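Local coordinates for nitrogenase molybdenum-iron protein beta chain (Clostridium pasteurianum, PDB 4WES), which forms, with the alpha chain, the nitrogenase component that reduces N2 to ammonia, sharing an [8Fe-7S] cluster with that chain, at the interface of chains B and A. Numbering follows the deposited sequence. Chains: chain A, Nitrogenase molybdenum-iron protein beta chain; chain B, Nitrogenase molybdenum-iron protein alpha chain.

Contact 1: the interface of chains B and A. Residues chain B 86, 465-466; chain A 50, 54, 57-58.
Turns at chi3 and chi4 (-57° and -60°) fold the end of B:Lys466 onto A:Ser50, whose OG stands anti to its backbone N (chi1 -175°) and meets the amine. This is a helix-to-helix patch of the alpha-beta interface in the NifD/NifK family: the start of helix 465-473 of the alpha chain lies against helix 46-60 of the beta chain, which also carries the cluster ligand A:Cys48. The B:Lys466 amine NZ donates to the hydroxyl OG of A:Ser50 at 3.1 Å. A water joins the same group, 2.9 Å from B:Lys466 NZ, and also bonds to the hydroxyls of A:Ser50 and A:Thr54. The A:Thr54 hydroxyl OG1 in turn gives its hydrogen to the backbone O of A:Ser50 one helical turn earlier (2.7 Å), approaching from above the carbonyl plane. That bond, with the water, probably helps to hold the threonine rotation: OG1 faces the aliphatic part of B:Lys466, with CG at 3.5 Å, while the methyl CG2 turns to B:Ile465. There the two branch methyls, B:Ile465 CG2 and A:Thr54 CG2, touch at 3.6 Å as the side chains cross obliquely. The same methyl also sits over the centre of one face of the A:Arg58 guanidinium. Extended from CG to NE, A:Arg58 carries that flat group to B:Gly86, whose CA lies 3.9 Å from CZ; NH2 stays 3.5 Å from the backbone O of B:Gly86, so the guanidinium packs against this backbone without a close polar bond.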
# COMPACT_ATOMS: atom_id res chain seq x y z
N GLY B 86 -19.32 14.81 -1.54
CA GLY B 86 -18.70 15.32 -2.75
C GLY B 86 -18.56 16.82 -2.79
O GLY B 86 -17.68 17.35 -3.46
N ILE B 465 -15.47 18.94 -12.10
CA ILE B 465 -14.99 17.59 -12.24
C ILE B 465 -15.32 16.96 -13.60
O ILE B 465 -14.59 16.09 -14.07
CB ILE B 465 -15.51 16.75 -11.06
CG1 ILE B 465 -14.84 15.39 -10.96
CG2 ILE B 465 -17.02 16.59 -11.11
CD1 ILE B 465 -13.38 15.43 -10.77
N LYS B 466 -16.46 17.34 -14.19
CA LYS B 466 -16.86 16.73 -15.46
C LYS B 466 -16.00 17.26 -16.60
O LYS B 466 -15.74 16.52 -17.56
CB LYS B 466 -18.34 16.93 -15.74
CG LYS B 466 -19.22 16.32 -14.65
CD LYS B 466 -20.71 16.32 -14.97
CE LYS B 466 -21.33 17.65 -15.27
NZ LYS B 466 -21.21 18.62 -14.15
N SER A 50 -25.65 14.46 -14.40
CA SER A 50 -24.47 15.11 -13.82
C SER A 50 -23.87 14.31 -12.68
O SER A 50 -22.66 14.08 -12.63
CB SER A 50 -24.81 16.51 -13.34
OG SER A 50 -23.62 17.16 -12.88
N THR A 54 -20.33 12.25 -12.80
CA THR A 54 -19.38 12.70 -11.80
C THR A 54 -18.76 11.57 -11.03
O THR A 54 -17.54 11.56 -10.78
CB THR A 54 -20.06 13.73 -10.86
OG1 THR A 54 -20.32 14.92 -11.63
CG2 THR A 54 -19.21 14.08 -9.67
N SER A 57 -16.09 9.86 -13.04
CA SER A 57 -14.85 10.62 -13.11
C SER A 57 -14.10 10.61 -11.78
O SER A 57 -12.85 10.57 -11.78
CB SER A 57 -15.09 12.05 -13.55
OG SER A 57 -15.48 12.13 -14.90
N ARG A 58 -14.82 10.67 -10.66
CA ARG A 58 -14.14 10.63 -9.35
C ARG A 58 -13.44 9.30 -9.09
O ARG A 58 -12.41 9.25 -8.41
CB ARG A 58 -15.15 10.94 -8.23
CG ARG A 58 -15.58 12.37 -8.21
CD ARG A 58 -16.74 12.59 -7.21
NE ARG A 58 -17.00 14.02 -7.04
CZ ARG A 58 -18.15 14.52 -6.56
NH1 ARG A 58 -19.08 13.70 -6.08
NH2 ARG A 58 -18.32 15.83 -6.54
O HOH W 1 -20.85 17.64 -11.50

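Contact 2: the interface of chains B and A. Residues chain B 149, 177-178; chain A 71-73, 76, 107, 111.
B:Tyr177 lays one face of its ring against A:Ser76, whose CB stands over the ring centre at 4.0 Å from the centroid in a CH-pi contact. The patch belongs to the NifD/NifK alpha-beta interface: an alpha-chain loop and the end of the short helix 146-149 meet beta-chain helices 73-78 and 106-111, the latter beginning at the cluster ligand A:Cys106. Beyond the two ring edges, but on the A:Ser76 side of the plane, CA of A:Glu73 touches CD1 of B:Tyr177 and the methyl CD1 of A:Leu107 meets CD2 at 3.7 Å, the tyrosine and leucine side chains crossing at about a right angle. The same leucine methyl also reaches B:Leu149, CD1 to CD1 at 3.5 Å, a tight fit. The other B:Leu149 methyl, CD2, rests on A:Leu111 CD2 at 3.8 Å and near the backbone O of A:Ser76, so that the alpha-chain leucine bridges both beta-chain helices.

Polar coupling across this largely apolar patch runs through water: one molecule takes the backbone N-H of A:Glu73, at the start of helix 73-78, in a nearly straight bond (2.8 Å, 169° at H) and also contacts the backbone O of B:Tyr177. Nearby, the opposite charges of B:Lys178 NZ and A:Glu73 OE1 remain 5.8 Å apart, where any attraction would be long-range.

Farther out, A:Ser76 OG donates in plane to a lone pair of the A:Glu73 backbone O at 2.5 Å, a short bond that should help hold OG between the backbone N and the carbonyl carbon (chi1 78°). Behind the contact, the second methyl of A:Leu111, CD1, lies in plane at the ring edge of A:Phe71.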
# COMPACT_ATOMS: atom_id res chain seq x y z
N LEU B 149 -45.17 13.72 -7.90
CA LEU B 149 -45.89 12.90 -8.89
C LEU B 149 -46.62 11.71 -8.27
O LEU B 149 -47.71 11.34 -8.73
CB LEU B 149 -44.96 12.42 -10.00
CG LEU B 149 -44.50 13.57 -10.89
CD1 LEU B 149 -43.23 13.18 -11.61
CD2 LEU B 149 -45.59 13.92 -11.91
N TYR B 177 -36.73 18.25 -11.35
CA TYR B 177 -37.13 18.84 -12.63
C TYR B 177 -37.65 20.27 -12.54
O TYR B 177 -37.87 20.90 -13.57
CB TYR B 177 -38.19 17.99 -13.30
CG TYR B 177 -39.41 17.77 -12.41
CD1 TYR B 177 -40.36 18.75 -12.25
CD2 TYR B 177 -39.57 16.60 -11.70
CE1 TYR B 177 -41.46 18.58 -11.44
CE2 TYR B 177 -40.65 16.40 -10.87
CZ TYR B 177 -41.60 17.40 -10.74
OH TYR B 177 -42.67 17.18 -9.91
N LYS B 178 -37.79 20.78 -11.31
CA LYS B 178 -38.26 22.15 -11.13
C LYS B 178 -37.21 23.16 -11.58
O LYS B 178 -36.01 22.96 -11.43
CB LYS B 178 -38.68 22.37 -9.71
CG LYS B 178 -39.93 21.56 -9.42
CD LYS B 178 -40.49 21.79 -8.05
CE LYS B 178 -41.85 21.13 -7.90
NZ LYS B 178 -42.32 21.24 -6.50
N PHE A 71 -35.22 17.01 -18.48
CA PHE A 71 -36.63 17.24 -18.17
C PHE A 71 -36.82 18.56 -17.43
O PHE A 71 -36.05 18.92 -16.53
CB PHE A 71 -37.21 16.14 -17.29
CG PHE A 71 -37.64 14.86 -18.01
CD1 PHE A 71 -36.94 14.31 -19.06
CD2 PHE A 71 -38.74 14.20 -17.59
CE1 PHE A 71 -37.32 13.14 -19.65
CE2 PHE A 71 -39.13 13.01 -18.16
CZ PHE A 71 -38.40 12.47 -19.18
N THR A 72 -37.94 19.21 -17.73
CA THR A 72 -38.46 20.36 -17.01
C THR A 72 -39.80 19.97 -16.40
O THR A 72 -40.28 18.86 -16.60
CB THR A 72 -38.71 21.53 -17.98
OG1 THR A 72 -39.69 21.09 -18.92
CG2 THR A 72 -37.41 21.95 -18.70
N GLU A 73 -40.42 20.91 -15.71
CA GLU A 73 -41.73 20.64 -15.15
C GLU A 73 -42.77 20.32 -16.24
O GLU A 73 -43.66 19.52 -16.05
CB GLU A 73 -42.17 21.82 -14.29
CG GLU A 73 -43.43 21.56 -13.50
CD GLU A 73 -43.61 22.51 -12.32
OE1 GLU A 73 -42.67 23.22 -11.90
OE2 GLU A 73 -44.72 22.55 -11.79
N SER A 76 -42.87 16.73 -16.86
CA SER A 76 -43.44 16.03 -15.74
C SER A 76 -44.93 15.98 -15.97
O SER A 76 -45.63 15.20 -15.37
CB SER A 76 -43.10 16.71 -14.42
OG SER A 76 -43.92 17.85 -14.22
N LEU A 107 -37.66 9.53 -12.48
CA LEU A 107 -38.64 10.49 -12.99
C LEU A 107 -39.37 9.92 -14.20
O LEU A 107 -40.61 9.86 -14.23
CB LEU A 107 -37.95 11.78 -13.39
CG LEU A 107 -38.85 12.87 -13.94
CD1 LEU A 107 -40.06 13.17 -13.06
CD2 LEU A 107 -38.07 14.14 -14.22
N LEU A 111 -43.29 8.53 -14.43
CA LEU A 111 -44.17 9.07 -15.47
C LEU A 111 -44.66 8.06 -16.49
O LEU A 111 -45.60 8.36 -17.24
CB LEU A 111 -43.47 10.22 -16.21
CG LEU A 111 -43.27 11.50 -15.40
CD1 LEU A 111 -42.32 12.45 -16.11
CD2 LEU A 111 -44.58 12.20 -15.11
O HOH W 2 -39.22 23.39 -14.98

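About 23 Å separates the C-alpha centres of contact 1 and contact 2, two patches of the same alpha-beta interface with no residue or helix in common. Each uses a beta-chain helix that bears a ligand of the shared [8Fe-7S] cluster: helix 46-60 with A:Cys48 in contact 1, helix 106-111 with A:Cys106 in contact 2. Part of the chain pairing thus falls on helices that also hold the cluster, which may help keep the two halves of its site in register. The alpha-chain elements differ: helix 465-473 and the loop at B:Gly86 against helix 146-149 and the loop at B:Tyr177. Both contacts recur in the second alpha-beta pair of the tetramer.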